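Local coordinates for putative thioesterase (Novosphingobium aromaticivorans, PDB 3CJY), which probably hydrolyses acyl-CoA thioesters, as expected of a double hotdog-fold thioesterase, and binds a calcium ion, at residues Ala33-Ala44 with Gly59-Leu69. Numbering follows the deposited sequence. Where two conformers were deposited one is given.
Sequences AYLFGGASMALA and GSLQFVSFTPL
Helix 37-44 packs against strand 59-63 in the N-terminal hotdog domain, a helix held against a curved antiparallel sheet being the hallmark of that fold; the short strand 34-35 before the helix and the loop 64-69 after the strand are joined by a single antiparallel beta bridge between Y34 and P68. Two backbone bonds flank that bridge: L69 N to A33 O and L35 N to T67 O, both 2.9 Å. P68, with no N-H to give, fits between these two bonds. A water extends the link, donating to L35 O and accepting from T67 N.

The CD1–CE1 edge of F66 lies over the face of Y34 in a T-shaped pair, planes at 66°, F66 CD1 standing 3.6 Å from Y34 CG. Y34 sets CG between its backbone N and carbonyl carbon (chi1 47°), which turns the ring's face to the F66 edge. At the helix start, F63 CZ comes 3.5 Å from G37 CA, where even a beta carbon would be tight against the ring, so glycine suits the place; S40 CB meets F63 CE1 at the ring edge (3.9 Å). Replacing F63 by alanine is likely to open a gap beside G37 and S40 and to remove the ring face on which L61 CD2 rests. Further along, L61 CD1 reaches M41 CA and A44 CB, the small alanine admitting the branched leucine, while in one of its two conformers selenomethionine M41, bent at chi2 and chi3, brings CE to within 3.5 Å of G59 O.

Strand 56-63 runs between strands 98-107 and 203-211, V100 and F101 touching T67 and L61, while helix 178-185 packs beside M41.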
ATOM      1  N   ALA A  33      25.041  -8.240  -2.589  1.00 19.54           N
ATOM      2  CA  ALA A  33      24.898  -6.897  -3.125  1.00 17.23           C
ATOM      3  C   ALA A  33      23.850  -6.960  -4.213  1.00 16.38           C
ATOM      4  O   ALA A  33      24.057  -7.590  -5.274  1.00 17.17           O
ATOM      5  CB  ALA A  33      26.182  -6.419  -3.670  1.00 15.80           C
ATOM      6  N   TYR A  34      22.733  -6.286  -3.976  0.70 16.18           N
ATOM      7  CA  TYR A  34      21.648  -6.255  -4.949  0.70 15.81           C
ATOM      8  C   TYR A  34      21.019  -4.880  -4.922  0.70 15.25           C
ATOM      9  O   TYR A  34      21.182  -4.108  -3.966  0.70 14.85           O
ATOM     10  CB  TYR A  34      20.608  -7.359  -4.674  0.70 17.19           C
ATOM     11  CG  TYR A  34      20.225  -7.406  -3.222  0.70 17.08           C
ATOM     12  CD1 TYR A  34      19.182  -6.627  -2.717  0.70 22.22           C
ATOM     13  CD2 TYR A  34      20.954  -8.193  -2.332  0.70 19.81           C
ATOM     14  CE1 TYR A  34      18.878  -6.641  -1.371  0.70 21.55           C
ATOM     15  CE2 TYR A  34      20.650  -8.212  -1.000  0.70 20.84           C
ATOM     16  CZ  TYR A  34      19.626  -7.427  -0.523  0.70 22.14           C
ATOM     17  OH  TYR A  34      19.349  -7.501   0.823  0.70 23.57           O
ATOM     18  N   LEU A  35      20.306  -4.594  -5.991  1.00 15.25           N
ATOM     19  CA  LEU A  35      19.592  -3.345  -6.158  1.00 14.39           C
ATOM     20  C   LEU A  35      18.615  -3.146  -5.007  1.00 14.28           C
ATOM     21  O   LEU A  35      17.797  -4.021  -4.666  1.00 13.19           O
ATOM     22  CB  LEU A  35      18.860  -3.324  -7.512  1.00 15.61           C
ATOM     23  CG  LEU A  35      18.063  -2.063  -7.855  1.00 13.97           C
ATOM     24  CD1 LEU A  35      18.933  -0.811  -7.963  1.00 15.45           C
ATOM     25  CD2 LEU A  35      17.295  -2.318  -9.173  1.00 14.18           C
ATOM     26  N   PHE A  36      18.801  -1.990  -4.375  1.00 13.52           N
ATOM     27  CA  PHE A  36      17.944  -1.506  -3.299  1.00 14.21           C
ATOM     28  C   PHE A  36      16.486  -1.444  -3.771  1.00 14.85           C
ATOM     29  O   PHE A  36      16.181  -0.900  -4.819  1.00 14.40           O
ATOM     30  CB  PHE A  36      18.476  -0.119  -2.848  1.00 13.05           C
ATOM     31  CG  PHE A  36      17.698   0.537  -1.752  1.00 14.16           C
ATOM     32  CD1 PHE A  36      17.253  -0.163  -0.657  1.00 16.24           C
ATOM     33  CD2 PHE A  36      17.485   1.907  -1.817  1.00 16.51           C
ATOM     34  CE1 PHE A  36      16.561   0.487   0.371  1.00 16.17           C
ATOM     35  CE2 PHE A  36      16.782   2.565  -0.812  1.00 16.06           C
ATOM     36  CZ  PHE A  36      16.350   1.844   0.285  1.00 16.09           C
ATOM     37  N   GLY A  37      15.596  -2.015  -2.962  1.00 15.34           N
ATOM     38  CA  GLY A  37      14.174  -2.048  -3.299  1.00 15.75           C
ATOM     39  C   GLY A  37      13.616  -0.668  -3.573  1.00 14.87           C
ATOM     40  O   GLY A  37      12.882  -0.476  -4.542  1.00 14.35           O
ATOM     41  N   GLY A  38      13.971   0.284  -2.699  1.00 14.50           N
ATOM     42  CA  GLY A  38      13.521   1.651  -2.852  1.00 14.03           C
ATOM     43  C   GLY A  38      13.971   2.279  -4.144  1.00 13.32           C
ATOM     44  O   GLY A  38      13.280   3.133  -4.731  1.00 13.33           O
ATOM     45  N   ALA A  39      15.154   1.867  -4.586  1.00 12.59           N
ATOM     46  CA  ALA A  39      15.698   2.374  -5.872  1.00 12.07           C
ATOM     47  C   ALA A  39      14.882   1.775  -7.007  1.00 13.07           C
ATOM     48  O   ALA A  39      14.632   2.409  -7.989  1.00 12.43           O
ATOM     49  CB  ALA A  39      17.174   2.016  -6.052  1.00 11.27           C
ATOM     50  N   SER A  40      14.468   0.539  -6.845  1.00 14.04           N
ATOM     51  CA  SER A  40      13.613  -0.106  -7.847  1.00 14.97           C
ATOM     52  C   SER A  40      12.314   0.702  -7.985  1.00 14.57           C
ATOM     53  O   SER A  40      11.867   0.984  -9.107  1.00 15.07           O
ATOM     54  CB  SER A  40      13.308  -1.551  -7.476  1.00 14.79           C
ATOM     55  OG  SER A  40      14.490  -2.330  -7.653  1.00 15.70           O
HETATM   56  N   MSE A  41      11.718   1.006  -6.844  1.00 14.61           N
HETATM   57  CA  MSE A  41      10.498   1.804  -6.832  0.50 13.98           C
HETATM   58  C   MSE A  41      10.753   3.174  -7.464  1.00 14.56           C
HETATM   59  O   MSE A  41      10.014   3.605  -8.378  1.00 15.08           O
HETATM   60  CB  MSE A  41       9.887   1.962  -5.448  0.50 14.39           C
HETATM   61  CG  MSE A  41       8.772   2.983  -5.509  0.50 12.82           C
HETATM   62 SE   MSE A  41       7.162   2.378  -6.513  0.38 13.65          SE
HETATM   63  CE  MSE A  41       6.425   1.336  -5.064  0.50 10.52           C
ATOM     64  N   ALA A  42      11.827   3.833  -7.061  1.00 14.04           N
ATOM     65  CA  ALA A  42      12.199   5.144  -7.608  1.00 13.81           C
ATOM     66  C   ALA A  42      12.283   5.126  -9.124  1.00 13.64           C
ATOM     67  O   ALA A  42      11.789   6.013  -9.812  1.00 14.83           O
ATOM     68  CB  ALA A  42      13.512   5.619  -7.012  1.00 13.50           C
ATOM     69  N   LEU A  43      12.939   4.089  -9.649  1.00 13.68           N
ATOM     70  CA  LEU A  43      13.158   3.918 -11.087  1.00 13.79           C
ATOM     71  C   LEU A  43      11.850   3.664 -11.800  1.00 14.35           C
ATOM     72  O   LEU A  43      11.588   4.192 -12.870  1.00 15.68           O
ATOM     73  CB  LEU A  43      14.171   2.788 -11.330  1.00 13.89           C
ATOM     74  CG  LEU A  43      15.657   3.105 -11.104  1.00 13.08           C
ATOM     75  CD1 LEU A  43      16.529   1.873 -10.804  1.00 14.09           C
ATOM     76  CD2 LEU A  43      16.217   3.889 -12.309  1.00 13.72           C
ATOM     77  N   ALA A  44      11.013   2.863 -11.177  1.00 15.29           N
ATOM     78  CA  ALA A  44       9.713   2.545 -11.795  1.00 15.73           C
ATOM     79  C   ALA A  44       8.883   3.832 -11.895  1.00 15.44           C
ATOM     80  O   ALA A  44       8.245   4.142 -12.942  1.00 15.02           O
ATOM     81  CB  ALA A  44       9.006   1.464 -10.984  1.00 14.64           C
ATOM     82  N   GLY A  59       2.165   4.472  -6.298  1.00 14.94           N
ATOM     83  CA  GLY A  59       2.612   3.277  -7.023  1.00 15.27           C
ATOM     84  C   GLY A  59       2.788   2.088  -6.088  1.00 14.86           C
ATOM     85  O   GLY A  59       3.024   2.237  -4.892  1.00 14.59           O
ATOM     86  N   SER A  60       2.583   0.905  -6.643  1.00 16.42           N
ATOM     87  CA  SER A  60       2.845  -0.329  -5.908  1.00 17.00           C
ATOM     88  C   SER A  60       3.702  -1.197  -6.772  1.00 16.94           C
ATOM     89  O   SER A  60       3.489  -1.272  -7.980  1.00 17.49           O
ATOM     90  CB  SER A  60       1.562  -1.077  -5.522  1.00 18.46           C
ATOM     91  OG  SER A  60       0.753  -0.279  -4.646  1.00 27.02           O
ATOM     92  N   LEU A  61       4.679  -1.851  -6.151  1.00 15.12           N
ATOM     93  CA  LEU A  61       5.612  -2.712  -6.899  1.00 15.02           C
ATOM     94  C   LEU A  61       5.796  -4.010  -6.134  1.00 14.85           C
ATOM     95  O   LEU A  61       5.973  -3.981  -4.911  1.00 14.67           O
ATOM     96  CB  LEU A  61       6.924  -1.954  -7.066  1.00 14.84           C
ATOM     97  CG  LEU A  61       8.153  -2.515  -7.797  1.00 15.79           C
ATOM     98  CD1 LEU A  61       9.031  -1.382  -8.254  1.00 17.37           C
ATOM     99  CD2 LEU A  61       8.930  -3.472  -6.890  1.00 19.21           C
ATOM    100  N   GLN A  62       5.711  -5.120  -6.867  1.00 15.42           N
ATOM    101  CA  GLN A  62       5.874  -6.474  -6.316  1.00 16.32           C
ATOM    102  C   GLN A  62       7.216  -7.001  -6.726  1.00 15.35           C
ATOM    103  O   GLN A  62       7.566  -6.926  -7.891  1.00 13.89           O
ATOM    104  CB  GLN A  62       4.797  -7.436  -6.865  1.00 17.52           C
ATOM    105  CG  GLN A  62       3.418  -6.833  -6.869  1.00 23.32           C
ATOM    106  CD  GLN A  62       2.916  -6.496  -5.454  1.00 30.04           C
ATOM    107  OE1 GLN A  62       2.976  -7.348  -4.549  1.00 34.61           O
ATOM    108  NE2 GLN A  62       2.393  -5.255  -5.266  1.00 32.56           N
ATOM    109  N   PHE A  63       8.005  -7.472  -5.763  1.00 15.42           N
ATOM    110  CA  PHE A  63       9.334  -8.013  -6.062  1.00 17.05           C
ATOM    111  C   PHE A  63       9.222  -9.499  -6.352  1.00 17.75           C
ATOM    112  O   PHE A  63       8.742 -10.271  -5.507  1.00 18.19           O
ATOM    113  CB  PHE A  63      10.319  -7.802  -4.908  1.00 16.38           C
ATOM    114  CG  PHE A  63      10.611  -6.350  -4.598  1.00 16.77           C
ATOM    115  CD1 PHE A  63      11.368  -5.589  -5.485  1.00 19.03           C
ATOM    116  CD2 PHE A  63      10.144  -5.768  -3.446  1.00 16.44           C
ATOM    117  CE1 PHE A  63      11.644  -4.270  -5.228  1.00 21.08           C
ATOM    118  CE2 PHE A  63      10.418  -4.446  -3.175  1.00 17.88           C
ATOM    119  CZ  PHE A  63      11.159  -3.700  -4.061  1.00 18.30           C
ATOM    120  N   VAL A  64       9.702  -9.892  -7.521  1.00 17.90           N
ATOM    121  CA  VAL A  64       9.613 -11.259  -7.996  1.00 19.50           C
ATOM    122  C   VAL A  64      10.922 -11.978  -7.812  1.00 20.74           C
ATOM    123  O   VAL A  64      10.959 -13.135  -7.415  1.00 20.78           O
ATOM    124  CB  VAL A  64       9.179 -11.282  -9.469  1.00 18.83           C
ATOM    125  CG1 VAL A  64       9.128 -12.735 -10.010  1.00 19.39           C
ATOM    126  CG2 VAL A  64       7.814 -10.558  -9.661  1.00 18.80           C
ATOM    127  N   SER A  65      12.002 -11.257  -8.092  0.50 21.26           N
ATOM    128  CA  SER A  65      13.360 -11.796  -7.996  0.50 21.68           C
ATOM    129  C   SER A  65      14.373 -10.687  -7.755  0.50 22.08           C
ATOM    130  O   SER A  65      14.082  -9.505  -7.936  0.50 22.20           O
ATOM    131  CB  SER A  65      13.724 -12.551  -9.269  0.50 21.96           C
ATOM    132  OG  SER A  65      15.019 -13.110  -9.179  0.50 22.97           O
ATOM    133  N   PHE A  66      15.583 -11.097  -7.393  1.00 22.37           N
ATOM    134  CA  PHE A  66      16.672 -10.171  -7.067  1.00 22.67           C
ATOM    135  C   PHE A  66      17.412  -9.687  -8.294  1.00 20.93           C
ATOM    136  O   PHE A  66      17.538 -10.394  -9.295  1.00 22.10           O
ATOM    137  CB  PHE A  66      17.709 -10.802  -6.096  1.00 23.27           C
ATOM    138  CG  PHE A  66      17.288 -10.805  -4.654  1.00 28.52           C
ATOM    139  CD1 PHE A  66      17.442  -9.670  -3.866  1.00 32.53           C
ATOM    140  CD2 PHE A  66      16.781 -11.955  -4.062  1.00 32.88           C
ATOM    141  CE1 PHE A  66      17.065  -9.659  -2.514  1.00 33.81           C
ATOM    142  CE2 PHE A  66      16.392 -11.952  -2.703  1.00 34.34           C
ATOM    143  CZ  PHE A  66      16.549 -10.797  -1.931  1.00 35.00           C
ATOM    144  N   THR A  67      17.890  -8.447  -8.193  1.00 20.02           N
ATOM    145  CA  THR A  67      18.710  -7.824  -9.228  1.00 19.24           C
ATOM    146  C   THR A  67      20.136  -7.648  -8.663  1.00 19.04           C
ATOM    147  O   THR A  67      20.405  -6.744  -7.897  1.00 18.34           O
ATOM    148  CB  THR A  67      18.160  -6.487  -9.689  1.00 19.45           C
ATOM    149  OG1 THR A  67      16.801  -6.679 -10.076  1.00 19.10           O
ATOM    150  CG2 THR A  67      18.967  -5.925 -10.877  1.00 18.38           C
ATOM    151  N   PRO A  68      21.032  -8.559  -9.017  1.00 18.30           N
ATOM    152  CA  PRO A  68      22.377  -8.467  -8.511  1.00 18.01           C
ATOM    153  C   PRO A  68      23.104  -7.207  -8.913  1.00 17.90           C
ATOM    154  O   PRO A  68      22.855  -6.608  -9.972  1.00 17.19           O
ATOM    155  CB  PRO A  68      23.075  -9.675  -9.162  1.00 19.61           C
ATOM    156  CG  PRO A  68      21.968 -10.563  -9.649  1.00 19.35           C
ATOM    157  CD  PRO A  68      20.863  -9.650  -9.982  1.00 18.86           C
ATOM    158  N   LEU A  69      24.010  -6.785  -8.047  1.00 16.57           N
ATOM    159  CA  LEU A  69      24.930  -5.705  -8.408  1.00 16.17           C
ATOM    160  C   LEU A  69      25.550  -6.000  -9.766  1.00 15.62           C
ATOM    161  O   LEU A  69      25.984  -7.121 -10.046  1.00 15.65           O
ATOM    162  CB  LEU A  69      26.067  -5.622  -7.395  1.00 16.24           C
ATOM    163  CG  LEU A  69      27.211  -4.651  -7.602  1.00 15.98           C
ATOM    164  CD1 LEU A  69      26.772  -3.163  -7.617  1.00 16.97           C
ATOM    165  CD2 LEU A  69      28.243  -4.911  -6.480  1.00 18.15           C
TER
HETATM  166  O   HOH W   1      17.117  -6.575  -5.866  1.00 22.44           O